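Vacuolar-sorting protein BRO1 (Saccharomyces cerevisiae, PDB 1ZB1) sorts cargo proteins at the multivesicular body and recruits the deubiquitinase DOA4 to endosomes, this chain being its N-terminal Bro1 domain. Local coordinates at residues K14-E19 against T98-Y104; Y75-E80 against E121-L126. All blocks are in the same frame, centred on the assembly; numbering follows the deposited sequence.

Contact 1 of 2, residues K14-E19 against T98-Y104; sequences KLKDTE and TWYDAEY
Lys16 crosses from the N-terminal loop to Tyr100, its NZ giving a hydrogen bond to Tyr100 O at 2.9 Å from above the carbonyl plane. Bends at its third and fourth torsions (62° and 52°) curl the chain back to that oxygen. A water bonded to NZ leads to Asp101 OD1, itself a long salt-bridge partner; Asp173 adds a second salt bridge, and the two carboxylates probably balance this buried charge. Tyr100 N gives a nearly straight bond to Asp17 O (2.9 Å), which also lies in the Tyr100 ring plane at its edge. Glu19 CG packs at the same ring 3.7 Å from CE1, while its carboxylate forms a salt bridge with Lys112. Thr18 CB sits over one face of Trp99, 3.6 Å from the centroid of the six-membered ring, a CH-pi contact. Thr98 O takes two bonds from opposite faces of its plane, from Thr18 OG1 at 2.7 Å and Glu19 N at 3.1 Å. The 14-19 loop runs roughly antiparallel along one edge of strand 97-100, with a single beta bridge, Thr18 to Trp99; on the other edge Trp99 pairs with Tyr113 of strand 112-115. Helix 118-139 packs against Lys16 and Trp99.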
loop_
_atom_site.group_PDB
_atom_site.type_symbol
_atom_site.label_atom_id
_atom_site.label_comp_id
_atom_site.label_asym_id
_atom_site.label_seq_id
_atom_site.Cartn_x
_atom_site.Cartn_y
_atom_site.Cartn_z
ATOM N N LYS A 14 -9.569 3.926 0.772
ATOM C CA LYS A 14 -10.719 4.209 1.630
ATOM C C LYS A 14 -10.799 3.357 2.881
ATOM O O LYS A 14 -10.476 2.168 2.857
ATOM C CB LYS A 14 -12.013 4.036 0.829
ATOM C CG LYS A 14 -12.121 4.973 -0.366
ATOM C CD LYS A 14 -12.161 6.420 0.094
ATOM C CE LYS A 14 -12.315 7.375 -1.077
ATOM N NZ LYS A 14 -12.335 8.797 -0.635
ATOM N N LEU A 15 -11.243 3.977 3.972
ATOM C CA LEU A 15 -11.406 3.291 5.255
ATOM C C LEU A 15 -12.745 2.558 5.277
ATOM O O LEU A 15 -13.658 2.887 4.509
ATOM C CB LEU A 15 -11.417 4.301 6.409
ATOM C CG LEU A 15 -10.156 5.086 6.751
ATOM C CD1 LEU A 15 -10.488 6.183 7.800
ATOM C CD2 LEU A 15 -9.105 4.115 7.290
ATOM N N LYS A 16 -12.858 1.560 6.149
ATOM C CA LYS A 16 -14.119 0.845 6.310
ATOM C C LYS A 16 -14.804 1.464 7.531
ATOM O O LYS A 16 -14.174 1.632 8.573
ATOM C CB LYS A 16 -13.876 -0.652 6.561
ATOM C CG LYS A 16 -13.244 -1.404 5.373
ATOM C CD LYS A 16 -12.838 -2.830 5.766
ATOM C CE LYS A 16 -14.038 -3.675 6.183
ATOM N NZ LYS A 16 -15.129 -3.631 5.154
ATOM N N ASP A 17 -16.078 1.825 7.405
ATOM C CA ASP A 17 -16.797 2.407 8.530
ATOM C C ASP A 17 -17.336 1.282 9.415
ATOM O O ASP A 17 -17.432 0.138 8.980
ATOM C CB ASP A 17 -17.964 3.282 8.051
ATOM C CG ASP A 17 -17.502 4.495 7.261
ATOM O OD1 ASP A 17 -16.379 4.978 7.512
ATOM O OD2 ASP A 17 -18.264 4.977 6.395
ATOM N N THR A 18 -17.675 1.613 10.656
ATOM C CA THR A 18 -18.212 0.633 11.597
ATOM C C THR A 18 -19.273 1.287 12.467
ATOM O O THR A 18 -19.283 2.506 12.640
ATOM C CB THR A 18 -17.115 0.074 12.530
ATOM O OG1 THR A 18 -17.673 -0.934 13.381
ATOM C CG2 THR A 18 -16.538 1.197 13.422
ATOM N N GLU A 19 -20.167 0.483 13.022
ATOM C CA GLU A 19 -21.195 1.027 13.891
ATOM C C GLU A 19 -20.668 1.095 15.316
ATOM O O GLU A 19 -19.840 0.278 15.719
ATOM C CB GLU A 19 -22.462 0.163 13.844
ATOM C CG GLU A 19 -23.172 0.242 12.502
ATOM C CD GLU A 19 -24.565 -0.342 12.529
ATOM O OE1 GLU A 19 -25.289 -0.156 11.525
ATOM O OE2 GLU A 19 -24.935 -0.981 13.542
ATOM N N THR A 98 -19.943 -4.821 13.746
ATOM C CA THR A 98 -20.593 -4.443 12.494
ATOM C C THR A 98 -19.748 -3.521 11.614
ATOM O O THR A 98 -19.461 -2.375 11.986
ATOM C CB THR A 98 -21.959 -3.767 12.805
ATOM O OG1 THR A 98 -22.761 -4.668 13.585
ATOM C CG2 THR A 98 -22.704 -3.403 11.520
ATOM N N TRP A 99 -19.359 -4.022 10.441
ATOM C CA TRP A 99 -18.533 -3.248 9.508
ATOM C C TRP A 99 -19.106 -3.071 8.105
ATOM O O TRP A 99 -19.698 -3.993 7.537
ATOM C CB TRP A 99 -17.138 -3.876 9.375
ATOM C CG TRP A 99 -16.331 -3.819 10.638
ATOM C CD1 TRP A 99 -16.413 -4.666 11.702
ATOM C CD2 TRP A 99 -15.351 -2.834 10.981
ATOM N NE1 TRP A 99 -15.540 -4.270 12.694
ATOM C CE2 TRP A 99 -14.877 -3.146 12.275
ATOM C CE3 TRP A 99 -14.825 -1.713 10.319
ATOM C CZ2 TRP A 99 -13.901 -2.381 12.923
ATOM C CZ3 TRP A 99 -13.847 -0.948 10.970
ATOM C CH2 TRP A 99 -13.400 -1.290 12.258
ATOM N N TYR A 100 -18.898 -1.880 7.548
ATOM C CA TYR A 100 -19.352 -1.542 6.202
ATOM C C TYR A 100 -18.215 -1.718 5.194
ATOM O O TYR A 100 -17.041 -1.546 5.529
ATOM C CB TYR A 100 -19.808 -0.076 6.131
ATOM C CG TYR A 100 -21.088 0.257 6.867
ATOM C CD1 TYR A 100 -21.104 0.435 8.253
ATOM C CD2 TYR A 100 -22.286 0.428 6.165
ATOM C CE1 TYR A 100 -22.286 0.781 8.922
ATOM C CE2 TYR A 100 -23.468 0.769 6.823
ATOM C CZ TYR A 100 -23.461 0.947 8.193
ATOM O OH TYR A 100 -24.625 1.304 8.825
ATOM N N ASP A 101 -18.558 -2.049 3.956
ATOM C CA ASP A 101 -17.542 -2.185 2.921
ATOM C C ASP A 101 -17.026 -0.776 2.587
ATOM O O ASP A 101 -17.793 0.191 2.627
ATOM C CB ASP A 101 -18.134 -2.797 1.648
ATOM C CG ASP A 101 -18.338 -4.297 1.747
ATOM O OD1 ASP A 101 -17.889 -4.909 2.737
ATOM O OD2 ASP A 101 -18.940 -4.860 0.813
ATOM N N ALA A 102 -15.740 -0.665 2.255
ATOM C CA ALA A 102 -15.160 0.631 1.894
ATOM C C ALA A 102 -15.936 1.212 0.712
ATOM O O ALA A 102 -16.312 0.485 -0.212
ATOM C CB ALA A 102 -13.679 0.470 1.527
ATOM N N GLU A 103 -16.175 2.518 0.738
ATOM C CA GLU A 103 -16.934 3.170 -0.327
ATOM C C GLU A 103 -16.073 3.878 -1.368
ATOM O O GLU A 103 -15.601 4.988 -1.139
ATOM C CB GLU A 103 -17.926 4.164 0.282
ATOM C CG GLU A 103 -19.035 3.498 1.072
ATOM C CD GLU A 103 -19.994 4.484 1.717
ATOM O OE1 GLU A 103 -21.072 4.041 2.163
ATOM O OE2 GLU A 103 -19.673 5.690 1.786
ATOM N N TYR A 104 -15.866 3.234 -2.514
ATOM C CA TYR A 104 -15.070 3.843 -3.575
ATOM C C TYR A 104 -15.986 4.546 -4.571
ATOM O O TYR A 104 -16.149 5.766 -4.536
ATOM C CB TYR A 104 -14.243 2.792 -4.323
ATOM C CG TYR A 104 -13.245 2.038 -3.475
ATOM C CD1 TYR A 104 -13.545 0.774 -2.983
ATOM C CD2 TYR A 104 -11.993 2.582 -3.178
ATOM C CE1 TYR A 104 -12.632 0.063 -2.222
ATOM C CE2 TYR A 104 -11.064 1.877 -2.409
ATOM C CZ TYR A 104 -11.396 0.616 -1.937
ATOM O OH TYR A 104 -10.499 -0.109 -1.186
HETATM O O HOH W 1 -9.158 0.913 0.786
HETATM O O HOH W 2 -15.565 3.987 2.988
HETATM O O HOH W 3 -17.745 -4.929 5.434
HETATM O O HOH W 4 -17.306 2.065 4.715
HETATM O O HOH W 5 -19.946 3.455 4.772
HETATM O O HOH W 6 -19.945 -2.486 15.500
#

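Contact 2 of 2, residues Y75-E80 against E121-L126; sequences YYSFLE and EKSCTL
Lys122 and Tyr76 cross at about a right angle where helices 65-86 and 118-139 pack nearly antiparallel, their local axes 10.0 Å apart. The Tyr76 ring turns its edge to the second helix: Lys122 O lies in the ring plane, 3.3 Å from CE1. Leu126 CB adds apolar packing on Tyr76 CE1 at 3.8 Å. The aliphatic part of Lys122 packs alongside, with CE 3.4 Å from Tyr76 OH. Its CG lies against Leu79 CB, the Leu79 and Lys122 side chains sliding past each other in opposite directions. A bend at the third torsion of Lys122 (55°) carries NZ to Glu80, whose OE1 receives it at 3.0 Å on the syn side, somewhat out of the carboxylate plane, in a salt bridge. At the other end of the contact Tyr75 OH donates to the anti lone pair of Glu121 OE2 at 2.7 Å. The ring and carboxylate planes stand 78° apart, and the oxygen lies in the ring plane. Leu79 CD2 packs on Glu121 CG at 3.7 Å, between these two polar ends.

Further out, Arg56 forms a salt bridge with Glu121 OE2, and Trp23 NE1 bonds to Tyr75 OH. Lys122 makes a cation-pi contact with Tyr83, while Trp349 meets the Tyr76 ring edge-to-face. Within its own helix Thr125 OG1 bonds back to Glu121 O, which the Thr125 amide reaches from the opposite face.

Every touching residue is buried, and the charged ends are paired: Glu80 probably offsets Lys122, and Arg56 Glu121, consistent with both carboxylates staying ionised. The interface therefore joins two helices of the Bro1 domain by charge pairing as well as by apolar packing.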
loop_
_atom_site.group_PDB
_atom_site.type_symbol
_atom_site.label_atom_id
_atom_site.label_comp_id
_atom_site.label_asym_id
_atom_site.label_seq_id
_atom_site.Cartn_x
_atom_site.Cartn_y
_atom_site.Cartn_z
ATOM N N TYR A 75 -5.843 -0.928 19.883
ATOM C CA TYR A 75 -7.074 -1.713 19.906
ATOM C C TYR A 75 -6.815 -3.107 19.317
ATOM O O TYR A 75 -7.350 -4.093 19.816
ATOM C CB TYR A 75 -8.196 -1.002 19.132
ATOM C CG TYR A 75 -9.539 -1.708 19.233
ATOM C CD1 TYR A 75 -10.103 -1.992 20.476
ATOM C CD2 TYR A 75 -10.222 -2.128 18.086
ATOM C CE1 TYR A 75 -11.310 -2.689 20.582
ATOM C CE2 TYR A 75 -11.439 -2.821 18.182
ATOM C CZ TYR A 75 -11.969 -3.100 19.432
ATOM O OH TYR A 75 -13.136 -3.819 19.550
ATOM N N TYR A 76 -6.005 -3.196 18.261
ATOM C CA TYR A 76 -5.703 -4.508 17.673
ATOM C C TYR A 76 -4.984 -5.353 18.728
ATOM O O TYR A 76 -5.273 -6.548 18.885
ATOM C CB TYR A 76 -4.806 -4.382 16.431
ATOM C CG TYR A 76 -4.704 -5.674 15.617
ATOM C CD1 TYR A 76 -5.555 -5.909 14.538
ATOM C CD2 TYR A 76 -3.785 -6.669 15.957
ATOM C CE1 TYR A 76 -5.498 -7.106 13.809
ATOM C CE2 TYR A 76 -3.717 -7.876 15.241
ATOM C CZ TYR A 76 -4.575 -8.086 14.168
ATOM O OH TYR A 76 -4.510 -9.267 13.449
ATOM N N SER A 77 -4.059 -4.733 19.461
ATOM C CA SER A 77 -3.328 -5.454 20.503
ATOM C C SER A 77 -4.306 -6.065 21.495
ATOM O O SER A 77 -4.150 -7.216 21.897
ATOM C CB SER A 77 -2.351 -4.532 21.247
ATOM O OG SER A 77 -1.290 -4.126 20.397
ATOM N N PHE A 78 -5.314 -5.293 21.889
ATOM C CA PHE A 78 -6.323 -5.778 22.829
ATOM C C PHE A 78 -6.976 -7.033 22.263
ATOM O O PHE A 78 -7.160 -8.029 22.963
ATOM C CB PHE A 78 -7.413 -4.727 23.051
ATOM C CG PHE A 78 -8.619 -5.265 23.776
ATOM C CD1 PHE A 78 -8.617 -5.388 25.161
ATOM C CD2 PHE A 78 -9.725 -5.724 23.064
ATOM C CE1 PHE A 78 -9.701 -5.963 25.834
ATOM C CE2 PHE A 78 -10.810 -6.300 23.729
ATOM C CZ PHE A 78 -10.796 -6.420 25.115
ATOM N N LEU A 79 -7.341 -6.954 20.987
ATOM C CA LEU A 79 -7.990 -8.057 20.276
ATOM C C LEU A 79 -7.103 -9.287 20.147
ATOM O O LEU A 79 -7.577 -10.417 20.289
ATOM C CB LEU A 79 -8.382 -7.607 18.867
ATOM C CG LEU A 79 -9.777 -7.102 18.492
ATOM C CD1 LEU A 79 -10.637 -6.771 19.701
ATOM C CD2 LEU A 79 -9.597 -5.918 17.576
ATOM N N GLU A 80 -5.825 -9.067 19.849
ATOM C CA GLU A 80 -4.894 -10.175 19.678
ATOM C C GLU A 80 -4.721 -10.951 20.986
ATOM O O GLU A 80 -4.737 -12.187 20.990
ATOM C CB GLU A 80 -3.541 -9.661 19.164
ATOM C CG GLU A 80 -2.586 -10.766 18.740
ATOM C CD GLU A 80 -3.112 -11.585 17.569
ATOM O OE1 GLU A 80 -4.264 -12.071 17.637
ATOM O OE2 GLU A 80 -2.367 -11.755 16.585
ATOM N N GLU A 121 -13.485 -8.736 13.549
ATOM C CA GLU A 121 -13.130 -7.447 14.163
ATOM C C GLU A 121 -11.640 -7.133 13.925
ATOM O O GLU A 121 -11.283 -5.995 13.613
ATOM C CB GLU A 121 -13.457 -7.463 15.669
ATOM C CG GLU A 121 -13.138 -6.152 16.424
ATOM C CD GLU A 121 -14.211 -5.073 16.285
ATOM O OE1 GLU A 121 -14.914 -5.036 15.258
ATOM O OE2 GLU A 121 -14.343 -4.243 17.212
ATOM N N LYS A 122 -10.786 -8.150 14.035
ATOM C CA LYS A 122 -9.348 -7.993 13.809
ATOM C C LYS A 122 -9.015 -7.619 12.366
ATOM O O LYS A 122 -8.318 -6.636 12.113
ATOM C CB LYS A 122 -8.599 -9.292 14.145
ATOM C CG LYS A 122 -8.331 -9.518 15.619
ATOM C CD LYS A 122 -7.882 -10.957 15.894
ATOM C CE LYS A 122 -6.671 -11.356 15.054
ATOM N NZ LYS A 122 -6.174 -12.721 15.396
ATOM N N SER A 123 -9.501 -8.417 11.418
ATOM C CA SER A 123 -9.219 -8.172 10.010
ATOM C C SER A 123 -9.657 -6.782 9.555
ATOM O O SER A 123 -8.921 -6.101 8.830
ATOM C CB SER A 123 -9.882 -9.254 9.133
ATOM O OG SER A 123 -11.290 -9.259 9.277
ATOM N N CYS A 124 -10.844 -6.354 9.977
ATOM C CA CYS A 124 -11.339 -5.038 9.578
ATOM C C CYS A 124 -10.478 -3.916 10.173
ATOM O O CYS A 124 -10.166 -2.931 9.499
ATOM C CB CYS A 124 -12.801 -4.875 9.991
ATOM S SG CYS A 124 -13.957 -5.853 8.975
ATOM N N THR A 125 -10.097 -4.071 11.433
ATOM C CA THR A 125 -9.252 -3.085 12.090
ATOM C C THR A 125 -7.881 -3.000 11.386
ATOM O O THR A 125 -7.365 -1.909 11.141
ATOM C CB THR A 125 -9.045 -3.453 13.580
ATOM O OG1 THR A 125 -10.283 -3.307 14.287
ATOM C CG2 THR A 125 -7.989 -2.551 14.211
ATOM N N LEU A 126 -7.295 -4.150 11.058
ATOM C CA LEU A 126 -5.986 -4.161 10.392
ATOM C C LEU A 126 -6.070 -3.575 8.981
ATOM O O LEU A 126 -5.115 -2.967 8.484
ATOM C CB LEU A 126 -5.413 -5.587 10.361
ATOM C CG LEU A 126 -4.083 -5.791 9.617
ATOM C CD1 LEU A 126 -3.033 -4.786 10.094
ATOM C CD2 LEU A 126 -3.605 -7.216 9.858
#

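Contacts 1 and 2 lie on the same side of the domain's centre, their centres about 15 Å apart, and meet at helix 118-139, which carries residues 121-126 and packs against Lys16 and Trp99. Trp99 of contact 1 reaches Glu121 of contact 2 by a probable hydrogen bond, NE1 to OE1 at 2.7 Å, so the carboxylate that serves helix 65-86 through one oxygen serves strand 97-100 through the other. Cys124 lies at the junction, its CB 3.4 Å from Trp99 CD2 and its SG 3.5 Å from Lys16 CE. Arg56 of helix 46-58 spans both, bonding to Thr18 and Glu19 in the loop and to Glu121. Together they join the N-terminal loop and strand 97-100 to helices 65-86 and 118-139.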